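Local coordinates for amidohydrolase (Thermotoga maritima, PDB 3OOQ), which is an amidohydrolase that hydrolyses its substrate as a member of the amidohydrolase family, possibly with allantoinase activity, at the interface of chains A and B. Sequence-based numbering; all coordinates share one arbitrary frame. Chains: chain A/B, amidohydrolase.

The interface of chains A and B. Residues chain A 159, 172-173, 176, 229, 231, 235, 238; chain B 68, 79, 92, 94-97.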
ATOM      1  N   LYS A 159      -8.898  18.483 -11.737  1.00 17.12           N
ATOM      2  CA  LYS A 159      -8.738  18.382 -10.276  1.00 15.99           C
ATOM      3  C   LYS A 159      -9.056  16.983  -9.739  1.00 14.95           C
ATOM      4  O   LYS A 159      -8.495  16.575  -8.735  1.00 15.22           O
ATOM      5  CB  LYS A 159      -9.519  19.472  -9.534  1.00 15.88           C
ATOM      6  CG  LYS A 159     -11.048  19.333  -9.532  1.00 15.69           C
ATOM      7  CD  LYS A 159     -11.652  20.412  -8.590  1.00 16.24           C
ATOM      8  CE  LYS A 159     -13.159  20.259  -8.427  1.00 16.93           C
ATOM      9  NZ  LYS A 159     -13.647  20.934  -7.173  1.00 17.38           N
ATOM     10  N   ARG A 172      -9.946  23.951  -8.188  1.00 16.78           N
ATOM     11  CA  ARG A 172     -10.004  24.883  -9.310  1.00 16.66           C
ATOM     12  C   ARG A 172      -8.958  25.987  -9.225  1.00 16.67           C
ATOM     13  O   ARG A 172      -8.490  26.457 -10.255  1.00 15.92           O
ATOM     14  CB  ARG A 172     -11.391  25.518  -9.411  1.00 17.13           C
ATOM     15  CG  ARG A 172     -12.458  24.583  -9.963  1.00 14.34           C
ATOM     16  CD  ARG A 172     -13.784  25.332 -10.117  1.00 17.53           C
ATOM     17  NE  ARG A 172     -14.735  24.573 -10.927  1.00 13.65           N
ATOM     18  CZ  ARG A 172     -15.489  23.566 -10.486  1.00 16.89           C
ATOM     19  NH1 ARG A 172     -15.436  23.173  -9.212  1.00 14.07           N
ATOM     20  NH2 ARG A 172     -16.312  22.959 -11.330  1.00 14.04           N
HETATM   21  N   MSE A 173      -8.643  26.435  -8.004  1.00 17.64           N
HETATM   22  CA  MSE A 173      -7.598  27.441  -7.794  1.00 19.18           C
HETATM   23  C   MSE A 173      -6.269  26.915  -8.317  1.00 18.36           C
HETATM   24  O   MSE A 173      -5.507  27.665  -8.933  1.00 18.24           O
HETATM   25  CB  MSE A 173      -7.400  27.779  -6.302  1.00 21.08           C
HETATM   26  CG  MSE A 173      -8.627  28.212  -5.528  1.00 19.86           C
HETATM   27 SE   MSE A 173      -8.151  28.777  -3.681  1.00 27.42          SE
HETATM   28  CE  MSE A 173      -7.434  27.038  -3.037  1.00 20.05           C
ATOM     29  N   ALA A 176      -6.059  26.694 -12.294  1.00 15.03           N
ATOM     30  CA  ALA A 176      -5.742  28.014 -12.822  1.00 15.82           C
ATOM     31  C   ALA A 176      -4.288  28.416 -12.561  1.00 16.36           C
ATOM     32  O   ALA A 176      -3.659  29.043 -13.409  1.00 16.97           O
ATOM     33  CB  ALA A 176      -6.719  29.089 -12.233  1.00 15.85           C
ATOM     34  N   ARG A 229     -18.898  24.571 -16.400  1.00 17.69           N
ATOM     35  CA  ARG A 229     -19.601  25.465 -15.485  1.00 17.90           C
ATOM     36  C   ARG A 229     -19.253  26.898 -15.858  1.00 17.77           C
ATOM     37  O   ARG A 229     -18.129  27.176 -16.265  1.00 17.59           O
ATOM     38  CB  ARG A 229     -19.197  25.160 -14.039  1.00 18.26           C
ATOM     39  CG  ARG A 229     -20.183  25.663 -12.972  1.00 19.76           C
ATOM     40  CD  ARG A 229     -19.878  25.043 -11.601  1.00 20.55           C
ATOM     41  NE  ARG A 229     -18.683  25.647 -10.994  1.00 18.84           N
ATOM     42  CZ  ARG A 229     -18.209  25.337  -9.788  1.00 22.47           C
ATOM     43  NH1 ARG A 229     -18.802  24.406  -9.039  1.00 18.51           N
ATOM     44  NH2 ARG A 229     -17.126  25.958  -9.332  1.00 19.42           N
ATOM     45  N   ASP A 231     -18.419  29.658 -14.322  1.00 16.58           N
ATOM     46  CA  ASP A 231     -17.206  30.274 -13.746  1.00 16.89           C
ATOM     47  C   ASP A 231     -15.902  29.729 -14.341  1.00 15.62           C
ATOM     48  O   ASP A 231     -14.922  30.472 -14.449  1.00 15.87           O
ATOM     49  CB  ASP A 231     -17.173  30.175 -12.211  1.00 18.80           C
ATOM     50  CG  ASP A 231     -17.256  28.735 -11.698  1.00 33.11           C
ATOM     51  OD1 ASP A 231     -18.046  27.954 -12.251  1.00 19.76           O
ATOM     52  OD2 ASP A 231     -16.557  28.378 -10.721  1.00 20.06           O
ATOM     53  N   THR A 235     -13.008  31.868 -16.205  1.00 17.54           N
ATOM     54  CA  THR A 235     -11.620  31.720 -15.765  1.00 16.90           C
ATOM     55  C   THR A 235     -10.711  31.482 -16.980  1.00 16.72           C
ATOM     56  O   THR A 235      -9.650  32.119 -17.108  1.00 16.55           O
ATOM     57  CB  THR A 235     -11.448  30.565 -14.746  1.00 16.61           C
ATOM     58  OG1 THR A 235     -12.204  30.836 -13.558  1.00 18.62           O
ATOM     59  CG2 THR A 235      -9.951  30.396 -14.352  1.00 19.02           C
ATOM     60  N   ARG A 238     -10.398  34.773 -18.713  1.00 18.93           N
ATOM     61  CA  ARG A 238      -9.495  35.657 -17.942  1.00 19.10           C
ATOM     62  C   ARG A 238      -8.037  35.342 -18.205  1.00 18.93           C
ATOM     63  O   ARG A 238      -7.243  36.251 -18.396  1.00 18.94           O
ATOM     64  CB  ARG A 238      -9.718  35.550 -16.424  1.00 19.47           C
ATOM     65  CG  ARG A 238     -10.892  36.358 -15.882  1.00 21.74           C
ATOM     66  CD  ARG A 238     -10.750  36.639 -14.353  1.00 20.16           C
ATOM     67  NE  ARG A 238     -10.624  35.425 -13.538  1.00 20.30           N
ATOM     68  CZ  ARG A 238     -11.607  34.550 -13.318  1.00 19.99           C
ATOM     69  NH1 ARG A 238     -12.816  34.725 -13.844  1.00 18.75           N
ATOM     70  NH2 ARG A 238     -11.383  33.494 -12.555  1.00 18.68           N
TER
ATOM     71  N   LEU B  68     -16.393  28.893  -2.663  1.00 20.45           N
ATOM     72  CA  LEU B  68     -15.296  27.933  -2.842  1.00 22.08           C
ATOM     73  C   LEU B  68     -15.718  26.531  -2.447  1.00 23.01           C
ATOM     74  O   LEU B  68     -15.337  25.544  -3.087  1.00 23.88           O
ATOM     75  CB  LEU B  68     -14.045  28.343  -2.063  1.00 23.40           C
ATOM     76  CG  LEU B  68     -13.157  29.477  -2.568  1.00 29.65           C
ATOM     77  CD1 LEU B  68     -12.264  29.957  -1.432  1.00 24.50           C
ATOM     78  CD2 LEU B  68     -12.280  29.004  -3.733  1.00 24.86           C
ATOM     79  N   ASP B  79     -13.223  23.665  -3.299  1.00 21.46           N
ATOM     80  CA  ASP B  79     -12.092  24.292  -3.980  1.00 20.68           C
ATOM     81  C   ASP B  79     -11.246  25.155  -3.069  1.00 21.78           C
ATOM     82  O   ASP B  79     -10.377  25.895  -3.538  1.00 23.04           O
ATOM     83  CB  ASP B  79     -12.587  25.094  -5.192  1.00 19.52           C
ATOM     84  CG  ASP B  79     -13.023  24.186  -6.329  1.00 19.71           C
ATOM     85  OD1 ASP B  79     -14.143  24.353  -6.860  1.00 19.64           O
ATOM     86  OD2 ASP B  79     -12.253  23.262  -6.656  1.00 18.94           O
ATOM     87  N   LYS B  92      -5.388  31.480  -6.510  1.00 17.24           N
ATOM     88  CA  LYS B  92      -6.304  32.553  -6.093  1.00 17.96           C
ATOM     89  C   LYS B  92      -7.686  32.003  -5.739  1.00 17.33           C
ATOM     90  O   LYS B  92      -8.278  31.221  -6.527  1.00 16.62           O
ATOM     91  CB  LYS B  92      -6.470  33.614  -7.194  1.00 19.52           C
ATOM     92  CG  LYS B  92      -5.181  34.249  -7.753  1.00 28.16           C
ATOM     93  CD  LYS B  92      -5.501  35.341  -8.799  1.00 23.23           C
ATOM     94  CE  LYS B  92      -5.639  36.780  -8.209  1.00 29.43           C
ATOM     95  NZ  LYS B  92      -6.123  36.873  -6.767  1.00 25.31           N
ATOM     96  N   LEU B  94     -10.231  33.555  -6.034  1.00 19.31           N
ATOM     97  CA  LEU B  94     -11.032  34.052  -7.154  1.00 21.12           C
ATOM     98  C   LEU B  94     -11.273  33.009  -8.249  1.00 19.78           C
ATOM     99  O   LEU B  94     -12.355  32.944  -8.852  1.00 18.69           O
ATOM    100  CB  LEU B  94     -10.317  35.242  -7.781  1.00 23.57           C
ATOM    101  CG  LEU B  94     -11.091  35.937  -8.877  1.00 29.20           C
ATOM    102  CD1 LEU B  94     -12.014  36.897  -8.181  1.00 25.33           C
ATOM    103  CD2 LEU B  94     -10.112  36.647  -9.814  1.00 25.39           C
ATOM    104  N   ASP B  95     -10.240  32.202  -8.482  1.00 18.78           N
ATOM    105  CA  ASP B  95     -10.241  31.160  -9.487  1.00 18.38           C
ATOM    106  C   ASP B  95     -10.960  29.890  -9.040  1.00 18.50           C
ATOM    107  O   ASP B  95     -11.019  28.908  -9.781  1.00 19.04           O
ATOM    108  CB  ASP B  95      -8.802  30.830  -9.877  1.00 18.09           C
ATOM    109  CG  ASP B  95      -8.106  31.986 -10.564  1.00 18.61           C
ATOM    110  OD1 ASP B  95      -8.795  32.806 -11.198  1.00 18.88           O
ATOM    111  OD2 ASP B  95      -6.859  32.079 -10.466  1.00 19.18           O
ATOM    112  N   GLY B  96     -11.510  29.890  -7.829  1.00 18.42           N
ATOM    113  CA  GLY B  96     -12.291  28.726  -7.389  1.00 17.88           C
ATOM    114  C   GLY B  96     -13.674  29.138  -6.925  1.00 17.61           C
ATOM    115  O   GLY B  96     -14.429  28.312  -6.419  1.00 18.01           O
ATOM    116  N   PHE B  97     -14.005  30.406  -7.139  1.00 16.18           N
ATOM    117  CA  PHE B  97     -15.232  31.007  -6.610  1.00 16.13           C
ATOM    118  C   PHE B  97     -16.396  30.851  -7.580  1.00 17.21           C
ATOM    119  O   PHE B  97     -16.337  31.381  -8.697  1.00 17.97           O
ATOM    120  CB  PHE B  97     -15.039  32.497  -6.327  1.00 15.37           C
ATOM    121  CG  PHE B  97     -16.286  33.179  -5.823  1.00 22.41           C
ATOM    122  CD1 PHE B  97     -16.685  33.035  -4.495  1.00 15.59           C
ATOM    123  CD2 PHE B  97     -17.075  33.928  -6.678  1.00 15.20           C
ATOM    124  CE1 PHE B  97     -17.846  33.639  -4.024  1.00 22.16           C
ATOM    125  CE2 PHE B  97     -18.255  34.560  -6.203  1.00 22.84           C
ATOM    126  CZ  PHE B  97     -18.623  34.402  -4.869  1.00 15.46           C
TER
HETATM  127  O   HOH W   1      -5.423  30.462  -9.039  1.00  9.38           O
HETATM  128  O   HOH W   2     -16.193  26.134  -6.790  1.00 11.68           O
HETATM  129  O   HOH W   3      -9.967  27.378 -12.377  1.00 15.37           O
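In this amidohydrolase-family protein, the N-terminal end of helix 172-198 and one side of helix 230-243 of chain A dock on loop residues and the short 3-10 helix 93-96 of chain B, in a contact of the deposited assembly that need not be the biological one. B:Asp79 caps the first helix from the other subunit. B:Asp79 OD2 accepts a hydrogen bond from the backbone N of A:Arg172 (2.9 Å), from above the carboxylate plane, and another from NZ of A:Lys159 (2.8 Å), whose extended chain crosses at about a right angle. The second oxygen, B:Asp79 OD1, offers its syn lone pair to NH1 of A:Arg172 (2.9 Å), the guanidinium standing nearly perpendicular to the carboxylate at 86°. An aspartate suits this place: its short side chain presents two acceptors to a helix start and two cations, which would favour its ionised form.

NH2 of A:Arg229 lies over the centre of the A:Arg172 guanidinium, 3.0 Å above its plane. The charge of A:Arg229 is probably offset by A:Asp231, which it grips side-on through NE and NH2, and a water links its NH2 to B:Asp79 OD1 and B:Gly96 O.

B:Asp95 makes the second ionic anchor. A:Arg238, bent at chi3 (-57°), brings NH2 to the anti lone pair of B:Asp95 OD1 (3.0 Å) in a nearly straight bond (171° at H), the two planes almost coplanar. The other oxygen, B:Asp95 OD2, meets a water (2.6 Å) that also contacts A:Met173 O and B:Lys92 N. The small methyl CB of A:Ala176 lets the helix pack against B:Asp95 CB (3.6 Å), while the unbranched, flexible side chain of A:Met173, modelled as selenomethionine, bends along the backbone carbonyls of B:Lys92 and B:Asp79.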